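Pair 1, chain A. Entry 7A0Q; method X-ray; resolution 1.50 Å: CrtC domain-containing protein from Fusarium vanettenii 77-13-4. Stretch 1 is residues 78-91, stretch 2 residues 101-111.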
# COMPACT_ATOMS: atom_id res chain seq x y z
N HIS A 78 -2.08 5.27 6.96
CA HIS A 78 -1.99 3.91 7.49
C HIS A 78 -2.34 3.89 8.97
O HIS A 78 -1.74 4.63 9.75
CB HIS A 78 -0.57 3.37 7.28
CG HIS A 78 -0.36 2.01 7.87
ND1 HIS A 78 0.79 1.67 8.55
CD2 HIS A 78 -1.14 0.91 7.88
CE1 HIS A 78 0.71 0.41 8.95
NE2 HIS A 78 -0.46 -0.07 8.56
N TYR A 79 -3.29 3.03 9.35
CA TYR A 79 -3.60 2.77 10.76
C TYR A 79 -3.29 1.32 11.08
O TYR A 79 -3.69 0.42 10.34
CB TYR A 79 -5.08 3.04 11.07
CG TYR A 79 -5.45 2.85 12.53
CD1 TYR A 79 -5.76 1.59 13.03
CD2 TYR A 79 -5.52 3.94 13.39
CE1 TYR A 79 -6.12 1.42 14.37
CE2 TYR A 79 -5.87 3.78 14.73
CZ TYR A 79 -6.16 2.52 15.21
OH TYR A 79 -6.52 2.37 16.53
N LEU A 80 -2.59 1.10 12.19
CA LEU A 80 -2.25 -0.25 12.64
C LEU A 80 -2.78 -0.47 14.05
O LEU A 80 -2.50 0.33 14.95
CB LEU A 80 -0.74 -0.48 12.60
CG LEU A 80 -0.32 -1.90 13.03
CD1 LEU A 80 -0.76 -2.93 12.01
CD2 LEU A 80 1.18 -1.99 13.26
N ASP A 81 -3.54 -1.54 14.24
CA ASP A 81 -3.89 -2.00 15.57
C ASP A 81 -2.92 -3.08 16.00
O ASP A 81 -2.64 -4.01 15.24
CB ASP A 81 -5.32 -2.53 15.64
CG ASP A 81 -5.66 -3.04 17.03
OD1 ASP A 81 -5.76 -2.19 17.95
OD2 ASP A 81 -5.77 -4.27 17.22
N ASN A 82 -2.41 -2.97 17.22
CA ASN A 82 -1.41 -3.89 17.77
C ASN A 82 -1.70 -4.06 19.25
O ASN A 82 -2.26 -3.14 19.87
CB ASN A 82 0.01 -3.35 17.53
CG ASN A 82 1.09 -4.17 18.20
OD1 ASN A 82 1.40 -3.96 19.37
ND2 ASN A 82 1.66 -5.10 17.45
N PRO A 83 -1.38 -5.21 19.84
CA PRO A 83 -1.69 -5.40 21.27
C PRO A 83 -1.01 -4.41 22.20
O PRO A 83 -1.55 -4.10 23.27
CB PRO A 83 -1.22 -6.84 21.54
CG PRO A 83 -1.33 -7.51 20.22
CD PRO A 83 -0.95 -6.47 19.21
N VAL A 84 0.15 -3.88 21.82
CA VAL A 84 0.89 -2.97 22.69
C VAL A 84 0.45 -1.52 22.49
O VAL A 84 0.38 -0.75 23.45
CB VAL A 84 2.40 -3.13 22.44
CG1 VAL A 84 3.20 -2.26 23.40
CG2 VAL A 84 2.80 -4.60 22.58
N TYR A 85 0.17 -1.13 21.25
CA TYR A 85 -0.20 0.24 20.94
C TYR A 85 -0.91 0.24 19.60
O TYR A 85 -0.93 -0.76 18.89
CB TYR A 85 1.03 1.17 20.91
CG TYR A 85 2.18 0.67 20.05
CD1 TYR A 85 2.06 0.57 18.67
CD2 TYR A 85 3.40 0.31 20.62
CE1 TYR A 85 3.10 0.13 17.88
CE2 TYR A 85 4.45 -0.14 19.84
CZ TYR A 85 4.30 -0.23 18.47
OH TYR A 85 5.33 -0.68 17.68
N THR A 86 -1.49 1.39 19.27
CA THR A 86 -1.97 1.65 17.92
C THR A 86 -1.14 2.77 17.33
O THR A 86 -0.44 3.49 18.05
CB THR A 86 -3.45 2.05 17.91
OG1 THR A 86 -3.56 3.34 18.53
CG2 THR A 86 -4.29 1.06 18.67
N TYR A 87 -1.23 2.95 16.02
CA TYR A 87 -0.68 4.17 15.46
C TYR A 87 -1.39 4.52 14.16
O TYR A 87 -2.01 3.67 13.52
CB TYR A 87 0.83 4.11 15.24
CG TYR A 87 1.39 3.09 14.26
CD1 TYR A 87 1.20 3.21 12.89
CD2 TYR A 87 2.21 2.06 14.71
CE1 TYR A 87 1.76 2.29 12.00
CE2 TYR A 87 2.78 1.15 13.83
CZ TYR A 87 2.55 1.26 12.48
OH TYR A 87 3.11 0.37 11.59
N PHE A 88 -1.33 5.80 13.84
CA PHE A 88 -1.65 6.30 12.52
C PHE A 88 -0.42 7.00 11.98
O PHE A 88 0.25 7.74 12.71
CB PHE A 88 -2.84 7.28 12.56
CG PHE A 88 -3.26 7.78 11.20
CD1 PHE A 88 -4.09 7.02 10.38
CD2 PHE A 88 -2.85 9.03 10.75
CE1 PHE A 88 -4.49 7.49 9.12
CE2 PHE A 88 -3.24 9.52 9.50
CZ PHE A 88 -4.06 8.74 8.68
N ARG A 89 -0.12 6.77 10.71
CA ARG A 89 0.99 7.44 10.07
C ARG A 89 0.59 7.84 8.65
O ARG A 89 -0.30 7.23 8.04
CB ARG A 89 2.27 6.57 10.08
CG ARG A 89 2.12 5.21 9.42
CD ARG A 89 3.36 4.36 9.70
NE ARG A 89 3.30 3.07 9.01
CZ ARG A 89 4.26 2.15 9.07
NH1 ARG A 89 5.36 2.38 9.79
NH2 ARG A 89 4.13 1.01 8.41
N ALA A 90 1.22 8.89 8.15
CA ALA A 90 0.81 9.45 6.86
C ALA A 90 1.96 10.24 6.28
O ALA A 90 2.83 10.73 7.00
CB ALA A 90 -0.42 10.35 7.01
N SER A 91 1.93 10.40 4.95
CA SER A 91 2.96 11.18 4.28
C SER A 91 2.40 11.80 3.01
O SER A 91 1.38 11.35 2.47
CB SER A 91 4.19 10.32 3.94
OG SER A 91 3.90 9.34 2.95
N HIS A 101 6.72 15.13 3.39
CA HIS A 101 6.40 15.30 4.80
C HIS A 101 5.77 14.02 5.33
O HIS A 101 5.02 13.36 4.61
CB HIS A 101 5.45 16.47 5.01
CG HIS A 101 6.02 17.78 4.59
ND1 HIS A 101 6.87 18.51 5.39
CD2 HIS A 101 5.91 18.48 3.43
CE1 HIS A 101 7.24 19.61 4.75
NE2 HIS A 101 6.67 19.61 3.56
N GLN A 102 6.08 13.68 6.58
CA GLN A 102 5.57 12.46 7.18
C GLN A 102 5.45 12.63 8.68
O GLN A 102 6.12 13.47 9.29
CB GLN A 102 6.46 11.25 6.87
CG GLN A 102 7.94 11.42 7.25
CD GLN A 102 8.23 11.21 8.73
OE1 GLN A 102 7.62 10.36 9.39
NE2 GLN A 102 9.17 11.99 9.26
N TYR A 103 4.61 11.80 9.29
CA TYR A 103 4.57 11.69 10.74
C TYR A 103 3.99 10.34 11.13
O TYR A 103 3.34 9.66 10.32
CB TYR A 103 3.75 12.82 11.38
CG TYR A 103 2.26 12.66 11.22
CD1 TYR A 103 1.62 13.10 10.06
CD2 TYR A 103 1.49 12.08 12.21
CE1 TYR A 103 0.26 12.96 9.91
CE2 TYR A 103 0.11 11.94 12.07
CZ TYR A 103 -0.49 12.39 10.91
OH TYR A 103 -1.85 12.26 10.75
N VAL A 104 4.26 9.96 12.37
CA VAL A 104 3.69 8.78 13.02
C VAL A 104 3.15 9.25 14.37
O VAL A 104 3.88 9.90 15.13
CB VAL A 104 4.73 7.66 13.23
CG1 VAL A 104 4.08 6.43 13.86
CG2 VAL A 104 5.47 7.31 11.94
N THR A 105 1.90 8.94 14.66
CA THR A 105 1.30 9.31 15.94
C THR A 105 0.75 8.06 16.62
O THR A 105 0.08 7.23 16.00
CB THR A 105 0.22 10.40 15.76
OG1 THR A 105 -0.21 10.87 17.04
CG2 THR A 105 -0.98 9.91 14.96
N VAL A 106 1.08 7.90 17.91
CA VAL A 106 0.87 6.65 18.62
C VAL A 106 -0.36 6.77 19.51
O VAL A 106 -0.51 7.76 20.24
CB VAL A 106 2.12 6.26 19.43
CG1 VAL A 106 1.87 5.01 20.24
CG2 VAL A 106 3.29 6.06 18.50
N GLY A 107 -1.25 5.79 19.41
CA GLY A 107 -2.40 5.68 20.28
C GLY A 107 -2.29 4.49 21.20
O GLY A 107 -1.26 3.81 21.27
N SER A 108 -3.37 4.24 21.93
CA SER A 108 -3.36 3.14 22.90
C SER A 108 -4.27 1.98 22.52
O SER A 108 -3.89 0.83 22.73
CB SER A 108 -3.74 3.66 24.29
OG SER A 108 -4.98 4.33 24.27
N SER A 109 -5.44 2.23 21.92
CA SER A 109 -6.37 1.15 21.65
C SER A 109 -7.25 1.49 20.45
O SER A 109 -7.34 2.64 20.01
CB SER A 109 -7.24 0.84 22.87
OG SER A 109 -8.10 1.93 23.15
N THR A 110 -7.91 0.45 19.94
CA THR A 110 -8.85 0.56 18.83
C THR A 110 -10.24 0.17 19.32
O THR A 110 -10.41 -0.95 19.83
CB THR A 110 -8.44 -0.36 17.68
OG1 THR A 110 -7.10 -0.04 17.26
CG2 THR A 110 -9.40 -0.20 16.50
N PRO A 111 -11.23 1.04 19.22
CA PRO A 111 -12.59 0.67 19.64
C PRO A 111 -13.07 -0.59 18.91
O PRO A 111 -12.92 -0.72 17.70
CB PRO A 111 -13.43 1.89 19.26
CG PRO A 111 -12.44 3.03 19.31
CD PRO A 111 -11.14 2.46 18.82
O HOH W 1 -6.40 -2.27 20.41
O HOH W 2 -3.90 -1.81 21.56
O HOH W 3 -2.53 -0.02 24.96

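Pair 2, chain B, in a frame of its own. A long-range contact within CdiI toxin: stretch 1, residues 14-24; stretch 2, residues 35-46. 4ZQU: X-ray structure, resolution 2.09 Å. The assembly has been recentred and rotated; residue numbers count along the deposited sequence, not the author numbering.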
# COMPACT_ATOMS: atom_id res chain seq x y z
N MET B 14 11.02 2.99 -12.97
CA MET B 14 12.08 3.44 -13.88
C MET B 14 13.46 3.49 -13.24
O MET B 14 13.68 4.20 -12.25
CB MET B 14 11.75 4.83 -14.43
CG MET B 14 12.83 5.38 -15.37
SD MET B 14 12.63 7.12 -15.80
CE MET B 14 12.80 7.90 -14.20
N ASN B 15 14.39 2.73 -13.81
CA ASN B 15 15.80 2.92 -13.50
C ASN B 15 16.56 3.42 -14.73
O ASN B 15 15.96 3.96 -15.66
CB ASN B 15 16.42 1.64 -12.93
CG ASN B 15 16.33 0.46 -13.88
OD1 ASN B 15 16.37 0.61 -15.10
ND2 ASN B 15 16.21 -0.74 -13.31
N THR B 16 17.88 3.25 -14.72
CA THR B 16 18.71 3.73 -15.82
C THR B 16 18.40 2.99 -17.12
O THR B 16 18.42 3.58 -18.20
CB THR B 16 20.21 3.59 -15.49
OG1 THR B 16 20.51 4.33 -14.30
CG2 THR B 16 21.07 4.11 -16.63
N ASP B 17 18.09 1.71 -16.99
CA ASP B 17 18.02 0.82 -18.14
C ASP B 17 16.66 0.75 -18.82
O ASP B 17 16.57 0.42 -20.00
CB ASP B 17 18.44 -0.59 -17.72
CG ASP B 17 19.76 -0.60 -16.96
OD1 ASP B 17 20.81 -0.35 -17.59
OD2 ASP B 17 19.74 -0.84 -15.74
N PHE B 18 15.59 1.07 -18.09
CA PHE B 18 14.25 0.95 -18.67
C PHE B 18 13.17 1.77 -17.98
O PHE B 18 13.36 2.31 -16.89
CB PHE B 18 13.82 -0.53 -18.69
CG PHE B 18 13.62 -1.13 -17.32
CD1 PHE B 18 12.40 -1.04 -16.67
CD2 PHE B 18 14.66 -1.81 -16.70
CE1 PHE B 18 12.22 -1.60 -15.42
CE2 PHE B 18 14.49 -2.37 -15.44
CZ PHE B 18 13.27 -2.27 -14.80
N ILE B 19 12.01 1.84 -18.64
CA ILE B 19 10.79 2.36 -18.05
C ILE B 19 9.72 1.27 -18.12
O ILE B 19 9.47 0.71 -19.19
CB ILE B 19 10.29 3.62 -18.77
CG1 ILE B 19 11.32 4.74 -18.66
CG2 ILE B 19 8.95 4.06 -18.20
CD1 ILE B 19 10.86 6.03 -19.30
N CYS B 20 9.10 0.97 -16.98
CA CYS B 20 8.17 -0.15 -16.91
C CYS B 20 6.77 0.27 -16.46
O CYS B 20 6.59 0.75 -15.34
CB CYS B 20 8.71 -1.22 -15.95
SG CYS B 20 7.73 -2.73 -15.88
N VAL B 21 5.79 0.08 -17.33
CA VAL B 21 4.40 0.41 -17.01
C VAL B 21 3.55 -0.85 -16.87
O VAL B 21 3.43 -1.63 -17.82
CB VAL B 21 3.77 1.33 -18.07
CG1 VAL B 21 2.34 1.68 -17.69
CG2 VAL B 21 4.61 2.59 -18.24
N ASP B 22 2.97 -1.05 -15.69
CA ASP B 22 2.12 -2.20 -15.42
C ASP B 22 0.69 -1.79 -15.09
O ASP B 22 0.46 -0.73 -14.52
CB ASP B 22 2.67 -3.03 -14.25
CG ASP B 22 3.92 -3.79 -14.62
OD1 ASP B 22 5.02 -3.30 -14.29
OD2 ASP B 22 3.80 -4.87 -15.22
N THR B 23 -0.26 -2.65 -15.43
CA THR B 23 -1.65 -2.45 -15.04
C THR B 23 -1.84 -2.81 -13.57
O THR B 23 -1.46 -3.89 -13.12
CB THR B 23 -2.60 -3.31 -15.89
OG1 THR B 23 -2.56 -2.86 -17.25
CG2 THR B 23 -4.02 -3.21 -15.37
N TYR B 24 -2.43 -1.88 -12.81
CA TYR B 24 -2.86 -2.16 -11.45
C TYR B 24 -4.38 -2.18 -11.39
O TYR B 24 -5.04 -1.50 -12.18
CB TYR B 24 -2.32 -1.12 -10.47
CG TYR B 24 -0.96 -1.43 -9.90
CD1 TYR B 24 -0.04 -2.18 -10.62
CD2 TYR B 24 -0.59 -0.98 -8.64
CE1 TYR B 24 1.21 -2.47 -10.10
CE2 TYR B 24 0.65 -1.26 -8.11
CZ TYR B 24 1.54 -2.01 -8.84
OH TYR B 24 2.78 -2.28 -8.32
N LEU B 35 -3.69 -10.26 -14.72
CA LEU B 35 -4.45 -10.29 -15.97
C LEU B 35 -4.24 -9.00 -16.76
O LEU B 35 -4.71 -8.87 -17.88
CB LEU B 35 -5.93 -10.50 -15.68
CG LEU B 35 -6.27 -11.67 -14.76
CD1 LEU B 35 -7.77 -11.80 -14.60
CD2 LEU B 35 -5.66 -12.97 -15.27
N GLY B 36 -3.53 -8.06 -16.15
CA GLY B 36 -3.25 -6.78 -16.79
C GLY B 36 -2.10 -6.89 -17.77
O GLY B 36 -1.58 -7.98 -18.00
N VAL B 37 -1.71 -5.76 -18.35
CA VAL B 37 -0.64 -5.75 -19.34
C VAL B 37 0.59 -4.98 -18.85
O VAL B 37 0.49 -4.10 -17.99
CB VAL B 37 -1.10 -5.15 -20.68
CG1 VAL B 37 -2.28 -5.93 -21.22
CG2 VAL B 37 -1.47 -3.68 -20.50
N GLN B 38 1.74 -5.32 -19.42
CA GLN B 38 2.99 -4.65 -19.09
C GLN B 38 3.64 -4.07 -20.34
O GLN B 38 3.70 -4.73 -21.38
CB GLN B 38 3.96 -5.60 -18.40
CG GLN B 38 5.31 -4.98 -18.11
CD GLN B 38 6.31 -5.97 -17.56
OE1 GLN B 38 7.26 -6.36 -18.25
NE2 GLN B 38 6.11 -6.38 -16.32
N HIS B 39 4.13 -2.84 -20.24
CA HIS B 39 4.85 -2.21 -21.34
C HIS B 39 6.26 -1.82 -20.89
O HIS B 39 6.43 -0.95 -20.04
CB HIS B 39 4.10 -0.99 -21.86
CG HIS B 39 2.76 -1.32 -22.45
ND1 HIS B 39 2.61 -2.10 -23.58
CD2 HIS B 39 1.51 -0.96 -22.07
CE1 HIS B 39 1.33 -2.21 -23.86
NE2 HIS B 39 0.64 -1.53 -22.97
N LEU B 40 7.26 -2.48 -21.47
CA LEU B 40 8.65 -2.14 -21.22
C LEU B 40 9.17 -1.22 -22.32
O LEU B 40 8.80 -1.37 -23.49
CB LEU B 40 9.51 -3.40 -21.13
CG LEU B 40 9.40 -4.22 -19.85
CD1 LEU B 40 10.18 -5.52 -19.98
CD2 LEU B 40 9.90 -3.42 -18.66
N SER B 41 10.04 -0.28 -21.95
CA SER B 41 10.58 0.66 -22.92
C SER B 41 11.94 1.20 -22.49
O SER B 41 12.31 1.12 -21.31
CB SER B 41 9.61 1.82 -23.12
OG SER B 41 9.96 2.94 -22.32
N SER B 42 12.69 1.74 -23.44
CA SER B 42 13.94 2.42 -23.13
C SER B 42 13.60 3.81 -22.62
O SER B 42 12.64 4.43 -23.09
CB SER B 42 14.85 2.50 -24.36
OG SER B 42 14.10 2.70 -25.54
N PRO B 43 14.38 4.31 -21.65
CA PRO B 43 14.11 5.59 -20.97
C PRO B 43 13.98 6.81 -21.89
O PRO B 43 13.78 7.91 -21.38
CB PRO B 43 15.32 5.74 -20.04
CG PRO B 43 15.76 4.35 -19.78
CD PRO B 43 15.54 3.62 -21.07
N ASP B 44 14.08 6.63 -23.21
CA ASP B 44 13.96 7.74 -24.14
C ASP B 44 12.75 7.59 -25.06
O ASP B 44 12.74 8.13 -26.17
CB ASP B 44 15.24 7.88 -24.97
CG ASP B 44 15.52 6.67 -25.83
OD1 ASP B 44 15.45 5.54 -25.31
OD2 ASP B 44 15.82 6.84 -27.03
N VAL B 45 11.74 6.86 -24.60
CA VAL B 45 10.50 6.68 -25.35
C VAL B 45 9.79 8.03 -25.53
O VAL B 45 9.80 8.86 -24.62
CB VAL B 45 9.56 5.68 -24.64
CG1 VAL B 45 9.48 5.98 -23.14
CG2 VAL B 45 8.17 5.65 -25.27
N SER B 46 9.19 8.25 -26.69
CA SER B 46 8.44 9.48 -26.95
C SER B 46 7.24 9.62 -26.01
O SER B 46 6.68 8.62 -25.55
CB SER B 46 7.95 9.53 -28.40
OG SER B 46 6.90 8.61 -28.62

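What backbone arrangement do the two pairs share? In each, an antiparallel ladder joins a strand that follows a turn to a second strand that runs into a loop; the N-to-C directions differ by 158° in pair 1 and 174° in pair 2, and 14 central residues superpose with an RMSD of 0.8 Å. Thr86(A) and Gly107(A) fall on Ile19(B) and Ser41(B), and Phe88(A) and Thr105(A) on Val21(B) and His39(B). Each of these four bridges is closed by two backbone hydrogen bonds, such as Phe88(A) N to Thr105(A) O at 2.9 Å and Val21(B) N to His39(B) O at 3.0 Å.

How do the matched positions Ala90(A) and Thr23(B) meet the second stretch? Ala90(A) keeps the backbone pattern, with N to Tyr103(A) O and Tyr103(A) N to Ala90(A) O both at 3.1 Å, and its CB lies 4.0 Å from CE1 of the Tyr103(A) ring. In pair 2, Thr23(B) N still reaches Val37(B) O at 3.0 Å, but the return bond goes to a side chain: Val37(B) N donates weakly to Thr23(B) OG1 at 3.2 Å. The threonine points toward Gly36(B), whose CA sits 3.6 Å from Thr23(B) CB; an ideal CB on that glycine would clash with the same atom.

How is the face bearing Tyr87(A) and Arg89(A) filled in each pair? In pair 1, Tyr87(A) CB packs 4.2 Å from Val104(A) CG1, and Arg89(A) CB lies 3.8 Å from Val104(A) CG2, while the ends of both longer side chains lead away from the second strand. Pair 2 places Cys20(B) and Asp22(B) at these positions. The cysteine SG touches Leu40(B) CD2 at 3.6 Å, and Gln38(B), the match of Val104(A), donates from NE2 to Asp22(B) OD2 at 3.0 Å. A polar bond thus stands where pair 1 has an aliphatic contact.

What occupies the other face, where the second strand gives way to the loop? Gly107(A) leaves room for Thr86(A): an ideal CB there would fall 2.4 Å from Thr86(A) OG1. Thr86(A) CG2 then approaches Thr110(A) OG1 at 3.3 Å, and that hydroxyl donates to Asp81(A) OD1 at 2.6 Å. Ser41(B) does carry a side chain, with OG 3.6 Å from Ile19(B) CB. The isoleucine extends CD1 to within 3.7 Å of Pro43(B) CA and 4.1 Å of Val45(B) CG1, so apolar packing secures this loop.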